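Local atomic coordinates of signal recognition particle receptor FtsY (Sulfolobus acidocaldarius, PDB entry 5L3S), a protein that serves as the receptor for the signal recognition particle, pairing a helical bundle with a P-loop GTPase domain of the SRP54 type. Residues K100-I105 with K213-I218; L130-A135 with I184-I189; G165-S170 with L205-R210. One frame throughout, in Å; residues are numbered along the deposited sequence.

Interaction 1 (K100-I105 with K213-I218); sequences KPFVII and KPDFRI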
loop_
_atom_site.group_PDB
_atom_site.type_symbol
_atom_site.label_atom_id
_atom_site.label_comp_id
_atom_site.label_asym_id
_atom_site.label_seq_id
_atom_site.Cartn_x
_atom_site.Cartn_y
_atom_site.Cartn_z
ATOM N N LYS B 100 -22.299 -14.053 22.389
ATOM C CA LYS B 100 -22.965 -14.296 21.124
ATOM C C LYS B 100 -23.779 -13.068 20.769
ATOM O O LYS B 100 -24.751 -12.741 21.445
ATOM C CB LYS B 100 -23.835 -15.555 21.155
ATOM C CG LYS B 100 -23.024 -16.833 21.049
ATOM C CD LYS B 100 -23.766 -17.929 20.316
ATOM C CE LYS B 100 -23.139 -19.291 20.615
ATOM N NZ LYS B 100 -21.678 -19.332 20.285
ATOM N N PRO B 101 -23.374 -12.377 19.703
ATOM C CA PRO B 101 -22.244 -12.798 18.869
ATOM C C PRO B 101 -20.921 -12.284 19.412
ATOM O O PRO B 101 -20.914 -11.383 20.247
ATOM C CB PRO B 101 -22.534 -12.093 17.546
ATOM C CG PRO B 101 -23.188 -10.810 17.977
ATOM C CD PRO B 101 -24.006 -11.144 19.198
ATOM N N PHE B 102 -19.821 -12.866 18.942
ATOM C CA PHE B 102 -18.498 -12.291 19.140
ATOM C C PHE B 102 -18.339 -11.264 18.023
ATOM O O PHE B 102 -18.462 -11.604 16.855
ATOM C CB PHE B 102 -17.438 -13.395 19.027
ATOM C CG PHE B 102 -16.043 -12.953 19.381
ATOM C CD1 PHE B 102 -15.252 -12.271 18.457
ATOM C CD2 PHE B 102 -15.507 -13.266 20.622
ATOM C CE1 PHE B 102 -13.963 -11.878 18.784
ATOM C CE2 PHE B 102 -14.226 -12.881 20.955
ATOM C CZ PHE B 102 -13.447 -12.187 20.036
ATOM N N VAL B 103 -18.095 -10.007 18.383
ATOM C CA VAL B 103 -18.105 -8.912 17.423
ATOM C C VAL B 103 -16.699 -8.446 17.070
ATOM O O VAL B 103 -15.920 -8.076 17.947
ATOM C CB VAL B 103 -18.911 -7.711 17.957
ATOM C CG1 VAL B 103 -18.841 -6.544 16.983
ATOM C CG2 VAL B 103 -20.370 -8.123 18.217
ATOM N N ILE B 104 -16.391 -8.474 15.781
ATOM C CA ILE B 104 -15.085 -8.062 15.283
ATOM C C ILE B 104 -15.261 -6.899 14.318
ATOM O O ILE B 104 -16.148 -6.935 13.461
ATOM C CB ILE B 104 -14.420 -9.212 14.513
ATOM C CG1 ILE B 104 -14.434 -10.491 15.363
ATOM C CG2 ILE B 104 -12.996 -8.821 14.074
ATOM C CD1 ILE B 104 -13.774 -11.675 14.692
ATOM N N ILE B 105 -14.419 -5.877 14.450
ATOM C CA ILE B 105 -14.453 -4.754 13.516
ATOM C C ILE B 105 -13.106 -4.674 12.811
ATOM O O ILE B 105 -12.066 -5.055 13.386
ATOM C CB ILE B 105 -14.820 -3.420 14.226
ATOM C CG1 ILE B 105 -15.102 -2.293 13.208
ATOM C CG2 ILE B 105 -13.744 -3.034 15.224
ATOM C CD1 ILE B 105 -15.821 -1.081 13.829
ATOM N N LYS B 213 -19.348 -1.780 20.497
ATOM C CA LYS B 213 -18.503 -2.349 21.557
ATOM C C LYS B 213 -17.844 -3.674 21.159
ATOM O O LYS B 213 -18.154 -4.713 21.726
ATOM C CB LYS B 213 -19.314 -2.530 22.846
ATOM C CG LYS B 213 -19.870 -1.234 23.391
ATOM C CD LYS B 213 -20.646 -1.458 24.686
ATOM C CE LYS B 213 -21.436 -0.212 25.043
ATOM N NZ LYS B 213 -20.627 1.018 24.773
ATOM N N PRO B 214 -16.954 -3.641 20.159
ATOM C CA PRO B 214 -16.437 -4.900 19.616
ATOM C C PRO B 214 -15.593 -5.687 20.604
ATOM O O PRO B 214 -14.990 -5.127 21.527
ATOM C CB PRO B 214 -15.596 -4.453 18.401
ATOM C CG PRO B 214 -15.344 -3.006 18.610
ATOM C CD PRO B 214 -16.544 -2.483 19.350
ATOM N N ASP B 215 -15.593 -7.003 20.426
ATOM C CA ASP B 215 -14.791 -7.877 21.260
ATOM C C ASP B 215 -13.372 -7.975 20.714
ATOM O O ASP B 215 -12.454 -8.339 21.436
ATOM C CB ASP B 215 -15.428 -9.260 21.345
ATOM C CG ASP B 215 -16.822 -9.211 21.931
ATOM O OD1 ASP B 215 -16.928 -9.137 23.166
ATOM O OD2 ASP B 215 -17.802 -9.223 21.160
ATOM N N PHE B 216 -13.194 -7.639 19.445
ATOM C CA PHE B 216 -11.870 -7.703 18.824
ATOM C C PHE B 216 -11.795 -6.628 17.763
ATOM O O PHE B 216 -12.727 -6.468 16.988
ATOM C CB PHE B 216 -11.644 -9.078 18.187
ATOM C CG PHE B 216 -10.190 -9.496 18.109
ATOM C CD1 PHE B 216 -9.477 -9.801 19.259
ATOM C CD2 PHE B 216 -9.557 -9.618 16.883
ATOM C CE1 PHE B 216 -8.143 -10.196 19.192
ATOM C CE2 PHE B 216 -8.224 -10.012 16.806
ATOM C CZ PHE B 216 -7.516 -10.302 17.969
ATOM N N ARG B 217 -10.680 -5.892 17.715
ATOM C CA ARG B 217 -10.515 -4.841 16.717
ATOM C C ARG B 217 -9.274 -5.141 15.871
ATOM O O ARG B 217 -8.208 -5.378 16.417
ATOM C CB ARG B 217 -10.319 -3.477 17.386
ATOM C CG ARG B 217 -11.392 -3.029 18.346
ATOM C CD ARG B 217 -10.958 -1.729 18.997
ATOM N NE ARG B 217 -11.922 -1.254 19.977
ATOM C CZ ARG B 217 -11.843 -0.083 20.602
ATOM N NH1 ARG B 217 -10.831 0.742 20.355
ATOM N NH2 ARG B 217 -12.777 0.261 21.482
ATOM N N ILE B 218 -9.421 -5.131 14.549
ATOM C CA ILE B 218 -8.328 -5.498 13.663
ATOM C C ILE B 218 -7.991 -4.358 12.708
ATOM O O ILE B 218 -8.832 -3.921 11.930
ATOM C CB ILE B 218 -8.650 -6.749 12.827
ATOM C CG1 ILE B 218 -8.967 -7.936 13.750
ATOM C CG2 ILE B 218 -7.477 -7.091 11.904
ATOM C CD1 ILE B 218 -9.330 -9.206 13.008
#

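Interaction 2 (L130-A135 with I184-I189); sequences LSTIIA and IDVVLI. With GOL (glycerol), chain V.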
loop_
_atom_site.group_PDB
_atom_site.type_symbol
_atom_site.label_atom_id
_atom_site.label_comp_id
_atom_site.label_asym_id
_atom_site.label_seq_id
_atom_site.Cartn_x
_atom_site.Cartn_y
_atom_site.Cartn_z
ATOM N N LEU B 130 -18.224 -21.977 12.624
ATOM C CA LEU B 130 -18.776 -20.828 13.335
ATOM C C LEU B 130 -19.708 -20.027 12.424
ATOM O O LEU B 130 -19.319 -19.665 11.323
ATOM C CB LEU B 130 -17.637 -19.934 13.839
ATOM C CG LEU B 130 -16.786 -20.614 14.917
ATOM C CD1 LEU B 130 -15.484 -19.869 15.159
ATOM C CD2 LEU B 130 -17.579 -20.725 16.196
ATOM N N SER B 131 -20.931 -19.750 12.877
ATOM C CA SER B 131 -21.864 -18.954 12.069
ATOM C C SER B 131 -21.476 -17.471 12.076
ATOM O O SER B 131 -20.889 -16.966 13.042
ATOM C CB SER B 131 -23.320 -19.166 12.512
ATOM O OG SER B 131 -23.523 -18.822 13.872
ATOM N N THR B 132 -21.759 -16.766 10.983
ATOM C CA THR B 132 -21.295 -15.394 10.835
ATOM C C THR B 132 -22.284 -14.538 10.066
ATOM O O THR B 132 -22.957 -15.031 9.163
ATOM C CB THR B 132 -19.962 -15.341 10.047
ATOM O OG1 THR B 132 -20.178 -15.834 8.718
ATOM C CG2 THR B 132 -18.888 -16.180 10.716
ATOM N N ILE B 133 -22.359 -13.260 10.413
ATOM C CA ILE B 133 -23.033 -12.292 9.550
ATOM C C ILE B 133 -22.118 -11.092 9.390
ATOM O O ILE B 133 -21.252 -10.831 10.234
ATOM C CB ILE B 133 -24.409 -11.829 10.078
ATOM C CG1 ILE B 133 -24.254 -10.957 11.321
ATOM C CG2 ILE B 133 -25.329 -13.014 10.343
ATOM C CD1 ILE B 133 -25.573 -10.416 11.825
ATOM N N ILE B 134 -22.298 -10.367 8.294
ATOM C CA ILE B 134 -21.466 -9.219 7.993
ATOM C C ILE B 134 -22.312 -7.966 8.093
ATOM O O ILE B 134 -23.441 -7.936 7.597
ATOM C CB ILE B 134 -20.930 -9.303 6.551
ATOM C CG1 ILE B 134 -20.189 -10.624 6.337
ATOM C CG2 ILE B 134 -20.081 -8.072 6.218
ATOM C CD1 ILE B 134 -19.820 -10.909 4.891
ATOM N N ALA B 135 -21.769 -6.953 8.763
ATOM C CA ALA B 135 -22.352 -5.619 8.775
ATOM C C ALA B 135 -21.682 -4.776 7.686
ATOM O O ALA B 135 -20.464 -4.548 7.723
ATOM C CB ALA B 135 -22.140 -4.973 10.126
ATOM N N ILE B 184 -26.260 -16.098 16.347
ATOM C CA ILE B 184 -25.127 -16.144 15.423
ATOM C C ILE B 184 -23.813 -16.009 16.197
ATOM O O ILE B 184 -23.713 -15.202 17.119
ATOM C CB ILE B 184 -25.244 -15.004 14.384
ATOM C CG1 ILE B 184 -26.549 -15.122 13.589
ATOM C CG2 ILE B 184 -24.021 -14.943 13.455
ATOM C CD1 ILE B 184 -26.795 -16.484 12.999
ATOM N N ASP B 185 -22.811 -16.802 15.826
ATOM C CA ASP B 185 -21.555 -16.845 16.570
ATOM C C ASP B 185 -20.733 -15.565 16.439
ATOM O O ASP B 185 -20.139 -15.089 17.412
ATOM C CB ASP B 185 -20.691 -18.034 16.123
ATOM C CG ASP B 185 -21.299 -19.380 16.481
ATOM O OD1 ASP B 185 -21.986 -19.488 17.519
ATOM O OD2 ASP B 185 -21.077 -20.344 15.717
ATOM N N VAL B 186 -20.682 -15.019 15.227
ATOM C CA VAL B 186 -19.789 -13.907 14.949
ATOM C C VAL B 186 -20.443 -12.824 14.087
ATOM O O VAL B 186 -21.137 -13.128 13.121
ATOM C CB VAL B 186 -18.524 -14.412 14.223
ATOM C CG1 VAL B 186 -17.635 -13.246 13.812
ATOM C CG2 VAL B 186 -17.765 -15.426 15.092
ATOM N N VAL B 187 -20.200 -11.559 14.434
ATOM C CA VAL B 187 -20.478 -10.447 13.533
ATOM C C VAL B 187 -19.167 -9.791 13.079
ATOM O O VAL B 187 -18.311 -9.477 13.909
ATOM C CB VAL B 187 -21.349 -9.378 14.211
ATOM C CG1 VAL B 187 -21.477 -8.118 13.304
ATOM C CG2 VAL B 187 -22.700 -9.954 14.552
ATOM N N LEU B 188 -19.022 -9.584 11.768
ATOM C CA LEU B 188 -17.845 -8.910 11.206
ATOM C C LEU B 188 -18.277 -7.580 10.632
ATOM O O LEU B 188 -19.112 -7.549 9.745
ATOM C CB LEU B 188 -17.226 -9.753 10.083
ATOM C CG LEU B 188 -16.858 -11.169 10.509
ATOM C CD1 LEU B 188 -16.273 -11.935 9.347
ATOM C CD2 LEU B 188 -15.867 -11.092 11.638
ATOM N N ILE B 189 -17.692 -6.491 11.124
ATOM C CA ILE B 189 -18.070 -5.152 10.701
ATOM C C ILE B 189 -17.070 -4.570 9.704
ATOM O O ILE B 189 -15.898 -4.394 10.029
ATOM C CB ILE B 189 -18.200 -4.218 11.924
ATOM C CG1 ILE B 189 -19.225 -4.819 12.910
ATOM C CG2 ILE B 189 -18.613 -2.813 11.479
ATOM C CD1 ILE B 189 -19.276 -4.141 14.271
HETATM C C1 GOL V . -22.654 -23.366 16.883
HETATM O O1 GOL V . -21.432 -23.036 16.243
HETATM C C2 GOL V . -23.740 -22.316 16.636
HETATM O O2 GOL V . -23.541 -21.220 17.495
HETATM C C3 GOL V . -23.759 -21.810 15.196
HETATM O O3 GOL V . -24.845 -20.920 14.959
#

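Interaction 3 (G165-S170 with L205-R210); sequences GADPAS and LKKVLR. Unlike the reference sequence in segment 205-210: K207 (reference Arg). With SO4 (sulfate ion), chain Y.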
loop_
_atom_site.group_PDB
_atom_site.type_symbol
_atom_site.label_atom_id
_atom_site.label_comp_id
_atom_site.label_asym_id
_atom_site.label_seq_id
_atom_site.Cartn_x
_atom_site.Cartn_y
_atom_site.Cartn_z
ATOM N N GLY B 165 -30.330 4.477 3.701
ATOM C CA GLY B 165 -29.666 5.696 4.136
ATOM C C GLY B 165 -29.032 5.643 5.521
ATOM O O GLY B 165 -28.534 6.652 6.020
ATOM N N ALA B 166 -29.054 4.474 6.153
ATOM C CA ALA B 166 -28.473 4.313 7.488
ATOM C C ALA B 166 -26.980 4.661 7.522
ATOM O O ALA B 166 -26.261 4.372 6.576
ATOM C CB ALA B 166 -28.679 2.886 7.979
ATOM N N ASP B 167 -26.527 5.248 8.631
ATOM C CA ASP B 167 -25.121 5.563 8.832
ATOM C C ASP B 167 -24.371 4.314 9.358
ATOM O O ASP B 167 -25.011 3.335 9.748
ATOM C CB ASP B 167 -24.988 6.794 9.757
ATOM C CG ASP B 167 -25.269 6.487 11.231
ATOM O OD1 ASP B 167 -24.705 5.522 11.796
ATOM O OD2 ASP B 167 -26.037 7.248 11.846
ATOM N N PRO B 168 -23.022 4.336 9.367
ATOM C CA PRO B 168 -22.287 3.127 9.779
ATOM C C PRO B 168 -22.684 2.541 11.142
ATOM O O PRO B 168 -22.743 1.319 11.280
ATOM C CB PRO B 168 -20.834 3.594 9.787
ATOM C CG PRO B 168 -20.792 4.626 8.660
ATOM C CD PRO B 168 -22.112 5.370 8.828
ATOM N N ALA B 169 -22.959 3.392 12.122
ATOM C CA ALA B 169 -23.289 2.915 13.460
ATOM C C ALA B 169 -24.655 2.244 13.504
ATOM O O ALA B 169 -24.859 1.278 14.237
ATOM C CB ALA B 169 -23.237 4.064 14.465
ATOM N N SER B 170 -25.601 2.777 12.730
ATOM C CA SER B 170 -26.943 2.226 12.684
ATOM C C SER B 170 -26.889 0.851 12.017
ATOM O O SER B 170 -27.553 -0.083 12.468
ATOM C CB SER B 170 -27.878 3.163 11.913
ATOM O OG SER B 170 -29.095 2.508 11.595
ATOM N N LEU B 205 -15.477 6.599 13.086
ATOM C CA LEU B 205 -15.115 5.249 13.492
ATOM C C LEU B 205 -15.326 5.041 14.984
ATOM O O LEU B 205 -15.887 4.035 15.388
ATOM C CB LEU B 205 -13.661 4.954 13.117
ATOM C CG LEU B 205 -13.095 3.600 13.532
ATOM C CD1 LEU B 205 -13.897 2.472 12.910
ATOM C CD2 LEU B 205 -11.644 3.533 13.071
ATOM N N LYS B 206 -14.874 5.999 15.791
ATOM C CA LYS B 206 -15.027 5.943 17.241
ATOM C C LYS B 206 -16.493 5.878 17.637
ATOM O O LYS B 206 -16.859 5.283 18.646
ATOM C CB LYS B 206 -14.348 7.147 17.901
ATOM C CG LYS B 206 -12.831 7.151 17.744
ATOM C CD LYS B 206 -12.220 8.437 18.270
ATOM C CE LYS B 206 -12.360 8.541 19.770
ATOM N NZ LYS B 206 -12.006 9.905 20.248
ATOM N N LYS B 207 -17.329 6.496 16.823
ATOM C CA LYS B 207 -18.763 6.419 17.007
ATOM C C LYS B 207 -19.307 5.001 16.748
ATOM O O LYS B 207 -20.202 4.525 17.456
ATOM C CB LYS B 207 -19.426 7.457 16.096
ATOM C CG LYS B 207 -20.916 7.521 16.186
ATOM C CD LYS B 207 -21.407 8.747 15.430
ATOM C CE LYS B 207 -22.893 8.687 15.249
ATOM N NZ LYS B 207 -23.248 7.856 14.047
ATOM N N VAL B 208 -18.784 4.323 15.733
ATOM C CA VAL B 208 -19.181 2.932 15.508
ATOM C C VAL B 208 -18.698 2.043 16.670
ATOM O O VAL B 208 -19.416 1.152 17.129
ATOM C CB VAL B 208 -18.646 2.394 14.166
ATOM C CG1 VAL B 208 -18.968 0.914 14.014
ATOM C CG2 VAL B 208 -19.224 3.189 12.996
ATOM N N LEU B 209 -17.489 2.302 17.161
ATOM C CA LEU B 209 -16.943 1.511 18.264
ATOM C C LEU B 209 -17.759 1.648 19.540
ATOM O O LEU B 209 -17.997 0.660 20.245
ATOM C CB LEU B 209 -15.489 1.906 18.546
ATOM C CG LEU B 209 -14.474 1.630 17.446
ATOM C CD1 LEU B 209 -13.124 2.197 17.859
ATOM C CD2 LEU B 209 -14.369 0.145 17.202
ATOM N N ARG B 210 -18.188 2.869 19.853
ATOM C CA ARG B 210 -18.964 3.089 21.065
ATOM C C ARG B 210 -20.279 2.326 21.009
ATOM O O ARG B 210 -20.761 1.807 22.010
ATOM C CB ARG B 210 -19.215 4.579 21.302
ATOM C CG ARG B 210 -17.958 5.347 21.697
ATOM C CD ARG B 210 -18.282 6.735 22.235
ATOM N NE ARG B 210 -18.641 7.667 21.173
ATOM C CZ ARG B 210 -17.769 8.438 20.529
ATOM N NH1 ARG B 210 -16.479 8.390 20.838
ATOM N NH2 ARG B 210 -18.190 9.258 19.581
HETATM S S SO4 Y . -14.489 7.277 23.773
HETATM O O1 SO4 Y . -14.412 6.019 24.510
HETATM O O2 SO4 Y . -15.390 8.192 24.468
HETATM O O3 SO4 Y . -13.159 7.877 23.685
HETATM O O4 SO4 Y . -15.000 7.023 22.430
#

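Interaction 1 (K100-I105 with K213-I218)
F102 and D215 meet at the apolar centre of this contact: the CB of D215 sits over the middle of the phenyl ring, 3.8 Å from its centroid, in a CH-pi contact. F102 CG stands anti to the backbone N (chi1 -173°), and the far end of the ring comes up to the neighbouring strand, where CE1 lies 3.7 Å from F216 CB. On the same face of the sheet, I104 CG2 touches I218 CD1. The other face carries I105, whose CG2 packs 3.7 Å from P214 CG and also meets R217 CG; the side chains of I105 and R217 lie side by side, pointing the same way. L209 of helix 199-212 lies over I105, P214 and R217.

Between the two faces runs a parallel ladder. I105 N donates to F216 O, and I105 O accepts from I218 N. Nearer the strand start, V103 O takes two N-H groups, from D215 at 2.7 Å and from F216 at 3.1 Å, both in the carbonyl plane.

The polar edge is the carboxylate of D215. Its CG lies beside its own backbone N, anti to the carbonyl carbon, and OD2 receives V103 N at 2.9 Å through the anti lone pair, nearly straight at 170°.

D215 thus binds both the backbone N and the backbone O of V103, the O shared with F216 N. A side-chain oxygen accepts V103 N where the ladder begins, extending the pairing back ahead of the first bridge, I104 with F216, while the CB of D215 packs on the F102 ring.

Interaction 2 (L130-A135 with I184-I189)
The flat group here is the carboxylate of D185, met by S131 N on the anti side of OD2 at 2.9 Å, with the donor 31° out of the carboxylate plane. L130 CD2 comes within 3.6 Å of the same oxygen, its side chain crossing that of D185 at about a right angle. A glycerol, probably from the crystallisation liquor, bonds to the carboxylate through O1 on OD2, and its O3 shares a hydrogen bond with S131 OG. On the protein side, K100 forms a salt bridge with OD1.

S131 answers D185 in kind. With chi1 at 59°, OG stands between its own backbone N and carbonyl carbon, and there it accepts D185 N at 2.9 Å. The two residues therefore clasp each other, each side chain holding the other's amide, and a bent bond from V186 N to S131 O completes the clasp.

Beyond it the strands pair in regular parallel fashion: I133 N to V186 O, L188 N to I133 O and A135 N to L188 O. Side chains alternate between the faces. I133 places CG1 3.7 Å from V187 CG2 and CG2 3.9 Å from I184 CG2, on the face covered by A179 of helix 168-181. On the other face L188 meets V122 of helix 114-127.

Parallel neighbours with helices on both faces, as strands 132-137 and 186-191 are here, belong to an alpha/beta three-layer core, the kind found in P-loop GTPases and in this SRP54-type GTPase domain.

Interaction 3 (G165-S170 with L205-R210)
Two helices of the P-loop GTPase domain touch where the capped N-terminus of helix 168-181 meets the side of helix 199-212, and P168 and V208 make the closest apolar contact between them. V208 CG2 approaches P168 CB at 3.6 Å. The same methyl lies 3.8 Å from A169 N, wedged against the first turn; it stands anti to its own carbonyl carbon, while CG1 is anti to the backbone N (chi1 175°). A169 CB lies 3.8 Å from K207 NZ.

D167 is the N-cap. Its OD1 accepts S170 N at 3.0 Å from above the carboxylate plane, and it also takes A169 N in a weak, bent bond. A chi1 of 75° places CG of D167 between its own N and carbonyl carbon, and OD1 meets the first-turn amides.

K207, which differs from the reference sequence, reaches across with CG anti to its backbone N and the chain bent only at its last torsion. The side chains of K207 and D167 cross at about a right angle. The K207 ammonium and the first-turn N-H groups would be expected to stabilise the carboxylate's negative charge. On another side of helix 199-212, R210 binds a sulfate, probably from the crystallisation liquor, its NH1 donating to O4 at 2.6 Å near the guanidinium plane.

The salt bridge between the helices is long, with K207 NZ 3.6 Å from D167 OD1 and equally 3.6 Å from D167 OD2.

Overall arrangement
Interactions 1 and 2 lie in one mixed sheet, their centres about 9 Å apart, and meet where strand 102-107 runs beside strand 186-191; together they fix the order 132-137, 186-191, 102-107, 216-222 across its middle. Interaction 3 joins two helices, with its centre about 14 Å from interaction 1 and 17 Å from interaction 2. It touches interaction 1 through V208 and L209 on I105, but not interaction 2. Along the chain, interactions 2 and 3 fall between the segments of interaction 1, and their own segments alternate. Residues far apart in sequence are thus gathered into a single GTPase domain of sheet and covering helices.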